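Local coordinates for protein putative branched-chain amino acid ABC transporter (Chromobacterium violaceum, PDB 4PYR) that is of uncertain function, probably a periplasmic-binding-protein-like relative of LppC lipoproteins, and binds glutathione, at residues Lys1-Val6 and Ser35-Ser40; Leu75-Thr80 and Glu92-Pro97; Ala124-Val129 and Gln169-Ala174; Phe225-His230 and Gln293-Val298. All blocks are in the same frame, centred on the assembly; numbering follows the deposited sequence.

Contact 1 (Lys1-Val6 and Ser35-Ser40)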
# COMPACT_ATOMS: atom_id res chain seq x y z
N LYS A 1 23.22 -0.16 20.05
CA LYS A 1 22.11 0.40 19.20
C LYS A 1 21.67 -0.43 17.97
O LYS A 1 22.16 -1.54 17.75
CB LYS A 1 22.35 1.90 18.87
CG LYS A 1 23.32 2.29 17.75
CD LYS A 1 23.24 3.81 17.60
CE LYS A 1 24.20 4.40 16.57
NZ LYS A 1 23.51 4.88 15.33
N VAL A 2 20.72 0.11 17.24
CA VAL A 2 19.98 -0.54 16.15
C VAL A 2 20.80 -0.58 14.86
O VAL A 2 21.30 0.46 14.36
CB VAL A 2 18.62 0.13 15.89
CG1 VAL A 2 17.83 -0.64 14.82
CG2 VAL A 2 17.82 0.23 17.19
N ARG A 3 20.98 -1.81 14.38
CA ARG A 3 21.64 -2.09 13.12
C ARG A 3 20.64 -2.80 12.20
O ARG A 3 20.19 -3.87 12.44
CB ARG A 3 22.91 -2.91 13.33
CG ARG A 3 23.93 -2.19 14.22
CD ARG A 3 25.34 -2.05 13.65
NE ARG A 3 25.72 -3.06 12.66
CZ ARG A 3 26.39 -4.17 12.90
NH1 ARG A 3 26.64 -4.99 11.88
NH2 ARG A 3 26.82 -4.49 14.12
N ILE A 4 20.26 -2.12 11.13
CA ILE A 4 19.22 -2.65 10.25
C ILE A 4 19.85 -3.25 9.02
O ILE A 4 20.59 -2.58 8.31
CB ILE A 4 18.29 -1.50 9.76
CG1 ILE A 4 17.67 -0.76 10.95
CG2 ILE A 4 17.17 -2.02 8.83
CD1 ILE A 4 16.86 0.47 10.53
N GLY A 5 19.56 -4.51 8.73
CA GLY A 5 20.03 -5.08 7.48
C GLY A 5 18.99 -4.79 6.45
O GLY A 5 17.82 -5.07 6.66
N VAL A 6 19.41 -4.15 5.36
CA VAL A 6 18.50 -3.78 4.27
C VAL A 6 18.80 -4.74 3.12
O VAL A 6 19.81 -4.59 2.45
CB VAL A 6 18.70 -2.32 3.86
CG1 VAL A 6 17.60 -1.96 2.84
CG2 VAL A 6 18.64 -1.38 5.05
N SER A 35 18.62 7.09 14.15
CA SER A 35 18.29 6.18 15.21
C SER A 35 18.84 4.75 14.93
O SER A 35 18.65 3.86 15.76
CB SER A 35 16.77 6.22 15.40
OG SER A 35 16.12 6.14 14.12
N ALA A 36 19.56 4.57 13.82
CA ALA A 36 20.07 3.26 13.42
C ALA A 36 21.19 3.36 12.40
O ALA A 36 21.31 4.36 11.66
CB ALA A 36 18.95 2.39 12.83
N GLU A 37 21.98 2.29 12.34
CA GLU A 37 22.98 2.09 11.31
C GLU A 37 22.44 1.16 10.27
O GLU A 37 21.75 0.21 10.60
CB GLU A 37 24.23 1.49 11.93
CG GLU A 37 25.40 1.36 10.96
CD GLU A 37 26.73 1.09 11.66
OE1 GLU A 37 26.89 1.43 12.86
OE2 GLU A 37 27.64 0.52 10.99
N LEU A 38 22.70 1.43 9.00
CA LEU A 38 22.29 0.54 7.94
C LEU A 38 23.43 -0.41 7.52
O LEU A 38 24.58 -0.01 7.41
CB LEU A 38 21.85 1.36 6.72
CG LEU A 38 20.75 2.39 6.93
CD1 LEU A 38 20.40 3.10 5.59
CD2 LEU A 38 19.50 1.79 7.49
N TYR A 39 23.05 -1.65 7.25
CA TYR A 39 23.93 -2.65 6.63
C TYR A 39 23.20 -3.07 5.37
O TYR A 39 22.12 -3.63 5.40
CB TYR A 39 24.09 -3.83 7.62
CG TYR A 39 24.77 -5.06 7.10
CD1 TYR A 39 24.13 -5.93 6.20
CD2 TYR A 39 26.05 -5.40 7.53
CE1 TYR A 39 24.75 -7.09 5.74
CE2 TYR A 39 26.67 -6.56 7.07
CZ TYR A 39 26.02 -7.39 6.18
OH TYR A 39 26.64 -8.55 5.73
N SER A 40 23.76 -2.72 4.22
CA SER A 40 23.03 -2.90 2.97
C SER A 40 23.66 -4.00 2.19
O SER A 40 24.86 -4.01 1.97
CB SER A 40 23.09 -1.60 2.16
OG SER A 40 22.45 -0.57 2.90

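Contact 2 (Leu75-Thr80 and Glu92-Pro97)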
# COMPACT_ATOMS: atom_id res chain seq x y z
N LEU A 75 13.01 -17.81 2.89
CA LEU A 75 13.66 -17.21 4.07
C LEU A 75 12.97 -17.53 5.40
O LEU A 75 13.64 -17.69 6.40
CB LEU A 75 13.74 -15.69 3.91
CG LEU A 75 14.45 -14.88 5.03
CD1 LEU A 75 15.88 -15.40 5.16
CD2 LEU A 75 14.43 -13.38 4.82
N ALA A 76 11.64 -17.58 5.39
CA ALA A 76 10.84 -17.65 6.65
C ALA A 76 11.40 -18.62 7.74
O ALA A 76 11.54 -18.23 8.91
CB ALA A 76 9.39 -17.97 6.32
N PRO A 77 11.79 -19.83 7.35
CA PRO A 77 12.25 -20.78 8.42
C PRO A 77 13.53 -20.33 9.11
O PRO A 77 13.78 -20.72 10.25
CB PRO A 77 12.49 -22.13 7.68
CG PRO A 77 11.68 -22.00 6.42
CD PRO A 77 11.63 -20.54 6.06
N SER A 78 14.32 -19.50 8.41
CA SER A 78 15.61 -19.03 8.94
C SER A 78 15.52 -17.70 9.70
O SER A 78 16.51 -17.23 10.30
CB SER A 78 16.64 -18.98 7.79
OG SER A 78 16.68 -20.25 7.14
N VAL A 79 14.33 -17.11 9.71
CA VAL A 79 14.15 -15.77 10.32
C VAL A 79 14.36 -15.86 11.82
O VAL A 79 13.69 -16.64 12.54
CB VAL A 79 12.79 -15.12 9.95
CG1 VAL A 79 12.46 -13.94 10.86
CG2 VAL A 79 12.87 -14.65 8.49
N THR A 80 15.36 -15.11 12.27
CA THR A 80 15.72 -15.14 13.69
C THR A 80 15.80 -13.77 14.36
O THR A 80 15.91 -13.69 15.57
CB THR A 80 17.08 -15.79 13.90
OG1 THR A 80 18.03 -15.08 13.11
CG2 THR A 80 17.03 -17.27 13.52
N GLU A 92 2.17 -20.29 1.53
CA GLU A 92 3.21 -21.33 1.62
C GLU A 92 4.36 -20.95 2.56
O GLU A 92 5.10 -21.83 3.03
CB GLU A 92 3.80 -21.68 0.24
CG GLU A 92 4.98 -22.66 0.34
CD GLU A 92 5.55 -23.13 -0.99
OE1 GLU A 92 5.39 -22.42 -2.01
OE2 GLU A 92 6.18 -24.20 -0.98
N ALA A 93 4.55 -19.66 2.82
CA ALA A 93 5.57 -19.25 3.78
C ALA A 93 5.33 -19.95 5.12
O ALA A 93 4.18 -20.12 5.54
CB ALA A 93 5.55 -17.77 3.97
N ALA A 94 6.43 -20.34 5.76
CA ALA A 94 6.39 -20.95 7.09
C ALA A 94 5.98 -19.91 8.13
O ALA A 94 6.43 -18.78 8.11
CB ALA A 94 7.75 -21.54 7.45
N ALA A 95 5.11 -20.33 9.05
CA ALA A 95 4.78 -19.47 10.17
C ALA A 95 6.07 -19.18 10.97
O ALA A 95 6.89 -20.08 11.22
CB ALA A 95 3.75 -20.11 11.06
N ASN A 96 6.19 -17.93 11.38
CA ASN A 96 7.37 -17.43 12.09
C ASN A 96 7.03 -16.10 12.73
O ASN A 96 6.72 -15.13 12.04
CB ASN A 96 8.59 -17.29 11.18
CG ASN A 96 9.87 -17.03 11.97
OD1 ASN A 96 9.87 -16.31 12.96
ND2 ASN A 96 10.97 -17.60 11.50
N PRO A 97 7.07 -16.02 14.06
CA PRO A 97 6.50 -14.86 14.73
C PRO A 97 7.34 -13.62 14.68
O PRO A 97 6.85 -12.54 15.05
CB PRO A 97 6.34 -15.35 16.20
CG PRO A 97 7.37 -16.40 16.34
CD PRO A 97 7.31 -17.12 15.03

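Contact 3 (Ala124-Val129 and Gln169-Ala174)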
# COMPACT_ATOMS: atom_id res chain seq x y z
N ALA A 124 -26.78 3.67 -0.84
CA ALA A 124 -27.04 2.88 -2.02
C ALA A 124 -25.99 3.20 -3.10
O ALA A 124 -26.32 3.72 -4.16
CB ALA A 124 -28.45 3.12 -2.52
N PRO A 125 -24.73 2.91 -2.82
CA PRO A 125 -23.73 3.20 -3.83
C PRO A 125 -23.76 2.16 -4.95
O PRO A 125 -24.21 1.03 -4.77
CB PRO A 125 -22.42 3.07 -3.08
CG PRO A 125 -22.74 2.05 -2.01
CD PRO A 125 -24.12 2.39 -1.59
N LEU A 126 -23.27 2.58 -6.11
CA LEU A 126 -23.00 1.68 -7.20
C LEU A 126 -21.53 1.45 -7.34
O LEU A 126 -20.76 2.40 -7.49
CB LEU A 126 -23.53 2.28 -8.50
CG LEU A 126 -23.24 1.45 -9.77
CD1 LEU A 126 -24.00 0.13 -9.74
CD2 LEU A 126 -23.52 2.22 -11.05
N LEU A 127 -21.09 0.20 -7.23
CA LEU A 127 -19.70 -0.19 -7.44
C LEU A 127 -19.49 -0.51 -8.91
O LEU A 127 -20.19 -1.40 -9.46
CB LEU A 127 -19.34 -1.41 -6.56
CG LEU A 127 -17.99 -2.08 -6.78
CD1 LEU A 127 -16.84 -1.17 -6.39
CD2 LEU A 127 -17.92 -3.35 -5.94
N VAL A 128 -18.59 0.23 -9.56
CA VAL A 128 -18.34 -0.01 -10.97
C VAL A 128 -16.98 -0.63 -11.09
O VAL A 128 -16.03 -0.10 -10.53
CB VAL A 128 -18.39 1.34 -11.72
CG1 VAL A 128 -17.97 1.14 -13.18
CG2 VAL A 128 -19.77 1.93 -11.57
N VAL A 129 -16.91 -1.77 -11.78
CA VAL A 129 -15.68 -2.56 -11.82
C VAL A 129 -15.18 -2.84 -13.25
O VAL A 129 -15.92 -3.36 -14.09
CB VAL A 129 -15.90 -3.91 -11.12
CG1 VAL A 129 -14.59 -4.64 -11.02
CG2 VAL A 129 -16.55 -3.71 -9.76
N GLN A 169 -27.81 4.75 -16.26
CA GLN A 169 -29.13 4.61 -15.66
C GLN A 169 -29.03 4.09 -14.22
O GLN A 169 -29.66 4.64 -13.32
CB GLN A 169 -30.01 3.70 -16.49
CG GLN A 169 -31.39 3.54 -15.87
CD GLN A 169 -32.50 3.57 -16.86
OE1 GLN A 169 -33.65 3.92 -16.51
NE2 GLN A 169 -32.21 3.20 -18.10
N ALA A 170 -28.23 3.04 -14.01
CA ALA A 170 -28.02 2.50 -12.66
C ALA A 170 -27.40 3.54 -11.76
O ALA A 170 -27.75 3.62 -10.59
CB ALA A 170 -27.14 1.28 -12.71
N ALA A 171 -26.46 4.33 -12.30
CA ALA A 171 -25.77 5.35 -11.50
C ALA A 171 -26.74 6.45 -11.05
O ALA A 171 -26.57 7.02 -9.98
CB ALA A 171 -24.59 5.95 -12.24
N GLY A 172 -27.75 6.72 -11.87
CA GLY A 172 -28.81 7.67 -11.54
C GLY A 172 -29.64 7.29 -10.33
O GLY A 172 -30.20 8.16 -9.70
N GLN A 173 -29.72 5.99 -10.02
CA GLN A 173 -30.51 5.52 -8.89
C GLN A 173 -29.67 5.42 -7.61
O GLN A 173 -30.18 5.06 -6.55
CB GLN A 173 -31.07 4.14 -9.19
CG GLN A 173 -31.87 4.04 -10.49
CD GLN A 173 -32.09 2.61 -10.91
OE1 GLN A 173 -31.94 1.69 -10.11
NE2 GLN A 173 -32.46 2.41 -12.17
N ALA A 174 -28.38 5.68 -7.74
CA ALA A 174 -27.41 5.54 -6.64
C ALA A 174 -27.15 6.87 -5.94
O ALA A 174 -27.30 7.94 -6.54
CB ALA A 174 -26.12 4.99 -7.18

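Contact 4 (Phe225-His230 and Gln293-Val298)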
# COMPACT_ATOMS: atom_id res chain seq x y z
N PHE A 225 1.20 12.07 0.25
CA PHE A 225 0.62 12.93 -0.79
C PHE A 225 -0.46 13.88 -0.26
O PHE A 225 -0.58 15.03 -0.71
CB PHE A 225 -0.01 12.06 -1.91
CG PHE A 225 0.96 11.09 -2.55
CD1 PHE A 225 2.10 11.51 -3.17
CD2 PHE A 225 0.71 9.74 -2.51
CE1 PHE A 225 2.97 10.61 -3.76
CE2 PHE A 225 1.58 8.83 -3.06
CZ PHE A 225 2.70 9.26 -3.70
N LEU A 226 -1.30 13.41 0.65
CA LEU A 226 -2.52 14.13 1.00
C LEU A 226 -2.42 15.05 2.23
O LEU A 226 -3.34 15.84 2.45
CB LEU A 226 -3.66 13.13 1.22
CG LEU A 226 -4.06 12.33 0.00
CD1 LEU A 226 -5.15 11.35 0.35
CD2 LEU A 226 -4.47 13.26 -1.13
N MSE A 227 -1.38 14.90 3.05
CA MSE A 227 -1.29 15.61 4.32
C MSE A 227 0.07 16.22 4.46
O MSE A 227 0.90 15.75 5.22
CB MSE A 227 -1.55 14.58 5.43
CG MSE A 227 -2.98 14.09 5.40
SE MSE A 227 -3.25 12.86 6.94
CE MSE A 227 -3.07 14.16 8.41
N PRO A 228 0.34 17.32 3.71
CA PRO A 228 1.65 17.95 3.76
C PRO A 228 2.07 18.36 5.16
O PRO A 228 3.27 18.31 5.47
CB PRO A 228 1.51 19.19 2.86
CG PRO A 228 0.11 19.21 2.37
CD PRO A 228 -0.54 17.90 2.68
N ALA A 229 1.10 18.71 6.01
CA ALA A 229 1.39 19.15 7.38
C ALA A 229 1.34 18.05 8.46
O ALA A 229 1.42 18.34 9.66
CB ALA A 229 0.48 20.30 7.76
N HIS A 230 1.20 16.79 8.04
CA HIS A 230 1.38 15.66 8.94
C HIS A 230 2.80 15.73 9.50
O HIS A 230 3.73 15.92 8.74
CB HIS A 230 1.14 14.40 8.10
CG HIS A 230 1.20 13.10 8.84
ND1 HIS A 230 2.36 12.60 9.36
CD2 HIS A 230 0.26 12.14 9.02
CE1 HIS A 230 2.13 11.41 9.90
NE2 HIS A 230 0.87 11.10 9.68
N GLN A 293 -4.03 2.47 7.41
CA GLN A 293 -5.27 3.23 7.47
C GLN A 293 -4.98 4.57 6.81
O GLN A 293 -4.03 5.26 7.19
CB GLN A 293 -5.66 3.42 8.91
CG GLN A 293 -7.13 3.41 9.20
CD GLN A 293 -7.39 3.49 10.69
OE1 GLN A 293 -8.02 2.58 11.29
NE2 GLN A 293 -6.82 4.51 11.32
N LEU A 294 -5.79 4.94 5.82
CA LEU A 294 -5.45 6.05 4.95
C LEU A 294 -6.43 7.21 5.11
O LEU A 294 -7.64 6.99 5.25
CB LEU A 294 -5.50 5.64 3.48
CG LEU A 294 -4.56 4.53 3.04
CD1 LEU A 294 -4.78 4.28 1.56
CD2 LEU A 294 -3.11 4.86 3.32
N PRO A 295 -5.92 8.44 4.98
CA PRO A 295 -6.75 9.64 4.92
C PRO A 295 -7.45 9.77 3.53
O PRO A 295 -7.03 9.16 2.52
CB PRO A 295 -5.73 10.75 5.12
CG PRO A 295 -4.49 10.21 4.50
CD PRO A 295 -4.50 8.74 4.79
N ALA A 296 -8.51 10.55 3.52
CA ALA A 296 -9.23 10.86 2.31
C ALA A 296 -8.79 12.18 1.76
O ALA A 296 -8.34 13.05 2.47
CB ALA A 296 -10.72 10.89 2.56
N GLY A 297 -8.94 12.30 0.46
CA GLY A 297 -8.60 13.47 -0.30
C GLY A 297 -9.60 13.67 -1.40
O GLY A 297 -10.49 12.85 -1.60
N VAL A 298 -9.48 14.80 -2.09
CA VAL A 298 -10.33 15.11 -3.22
C VAL A 298 -9.39 15.45 -4.35
O VAL A 298 -8.50 16.29 -4.19
CB VAL A 298 -11.30 16.29 -2.91
CG1 VAL A 298 -12.05 16.72 -4.15
CG2 VAL A 298 -12.31 15.90 -1.84

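Contact 1 (Lys1-Val6 and Ser35-Ser40)
Strand 2-6 runs parallel to strand 36-40, their axes 4.6 Å apart and inclined by 28°. V2 O accepts from E37 N, I4 N gives to E37 O, I4 O accepts from Y39 N and V6 N gives to Y39 O, each 2.8 Å from N to O. All four N-H groups point nearly straight at their oxygens.

On the face carrying V2, I4, V6, A36 and L38, the extended I4 (chi2 174°) sets its CD1 3.7 Å from A36 CB. The CD2 branch of L38 lies 4.1 Å from V6 CG2. Helix 16-33 covers L38, while Y258 of helix 245-265 packs on I4 and A36.

The other face carries R3, E37, G5 and Y39. R3 and E37 run alongside each other, with R3 CD 3.9 Å from E37 OE1. R3 NE and E37 OE2 are 4.4 Å apart, no N-H being aimed at the oxygen; the salt bridge of R3 goes to D58. Y39 CD2 sits at the edge of the R3 guanidinium.

Chemically, the two strands of this beta-alpha-beta unit, with 36-42 outermost in the sheet, are joined by directional backbone bonds; apolar branches face the helices, and E37 probably adds only diffuse electrostatic attraction to R3.

Contact 2 (Leu75-Thr80 and Glu92-Pro97)
The carboxamide of N96 reaches across to the turn after helix 69-75 and ties down two backbone carbonyls with one nitrogen. N96 ND2 donates to A76 O at 2.7 Å and to V79 O at 3.1 Å. The first bond is bent at the hydrogen (140°), and A76 O is tilted from the amide plane; the second is straighter (164°), with V79 O in that plane. CG of N96 is anti to its backbone N (chi1 -169°), which places CG close to A76 O.

A76 O also accepts V79 N, at 3.1 Å, so two donors grip this oxygen: one closes the turn and the other comes from the neighbouring loop. The amide's second end is satisfied too, since N96 OD1 accepts the backbone N of K98. With both ends engaged, the rotation of the amide is fixed. V79 CB lies against the same group, 3.4 Å from N96 ND2.

Farther along, A94 CB meets A76 CB and P77 CG, each at 4.1 Å, and A76 CB also approaches A94 O.

The bond from N96 to K98 N forms an Asx turn, whose side chain here connects the 3-10 turn 76-78, ahead of strand 83-85, to the loop leading into strand 99-101 of the parallel sheet.

Contact 3 (Ala124-Val129 and Gln169-Ala174)
L126 and A174 meet through their beta carbons, L126 CB lying 4.0 Å from A174 CB. The leucine then reaches on to the last turn of helix 165-172. Its CG is anti to the backbone N (chi1 177°), and the CD2 branch touches that turn at several points: it is 3.8 Å from A171 N and 4.1 Å from each of A170 CB and A171 CB. At A124, the carbonyl O comes within 3.3 Å of A174 CB.

The helix end is held by its own backbone bonds, Q173 N to A170 O and A174 N to A171 O, which carry A174 round toward strand 125-129. Just beyond, the chain enters strand 176-180, whose backbone pairs with L126 through A176 and A178, while D175 bonds to the N of A124. M157 of strand 155-158 touches both L126 and A170. Helix 165-172 thus makes the beta-alpha-beta crossover between parallel strands 155-158 and 176-180, packing on strand 125-129 between them.

The contact rests on van der Waals contact of methyl groups with one another and with backbone atoms. The small alanines are consistent with the close approach of helix and leucine, whereas directional bonding is supplied by the neighbouring strand, to which this helix leads.

Contact 4 (Phe225-His230 and Gln293-Val298)
Apolar packing joins L226 and the selenomethionine M227 to P295. M227 SE lies 3.7 Å from P295 CB and 3.8 Å from P295 CG, the two side chains crossing at a slant. L226 adds a looser contact to the same ring, with its CD1 4.4 Å from P295 CG.

A second group of contacts is made by L226 on the strand backbone. CG of L226 stands anti to its carbonyl carbon (chi1 -63°), and an extended chi2 (178°) carries CD1 onward, to lie 3.6 Å from P295 O and 3.9 Å from G297 N. The leucine thus packs directly against the peptide chain where G297 offers no side chain.

Hydrogen bonding acts within and around the segments. M227 leaves the helical conformation and begins a type I turn to H230, closed by H230 N on M227 O at 3.0 Å. H230 is the N-cap of the next helix, its ND1 accepting from A232 N. On the strand side, G297 pairs with F219, whose side chain also touches L226, and P223 packs on P295.

The end of the short helix 223-226 and the turn after it therefore lie against strand 290-298, which runs antiparallel beside strand 218-220 in the mixed sheet. That sheet, with its run of parallel strands, is consistent with an alpha/beta lobe of the periplasmic-binding-protein-like family.

How the contacts relate
The four contacts follow one another along the chain without touching. Contacts 1 and 2 lie around the five-stranded parallel sheet, their centres 21 Å and nearest atoms about 9 Å apart. Contacts 3 and 4 both reach the mixed sheet, with centres 26 Å apart. Contact 3 lies across the chain's centre from contact 1, 50 Å between centres. Glutathione is bound by S88, L104 and R137, none of them in a contact segment. The side chain of P295 in contact 4 is about 11 Å from that of L104, and the side chain of A76 in contact 2 about 12 Å from that of S88; the side chain of V6 in contact 1 is about 14 Å from the ligand.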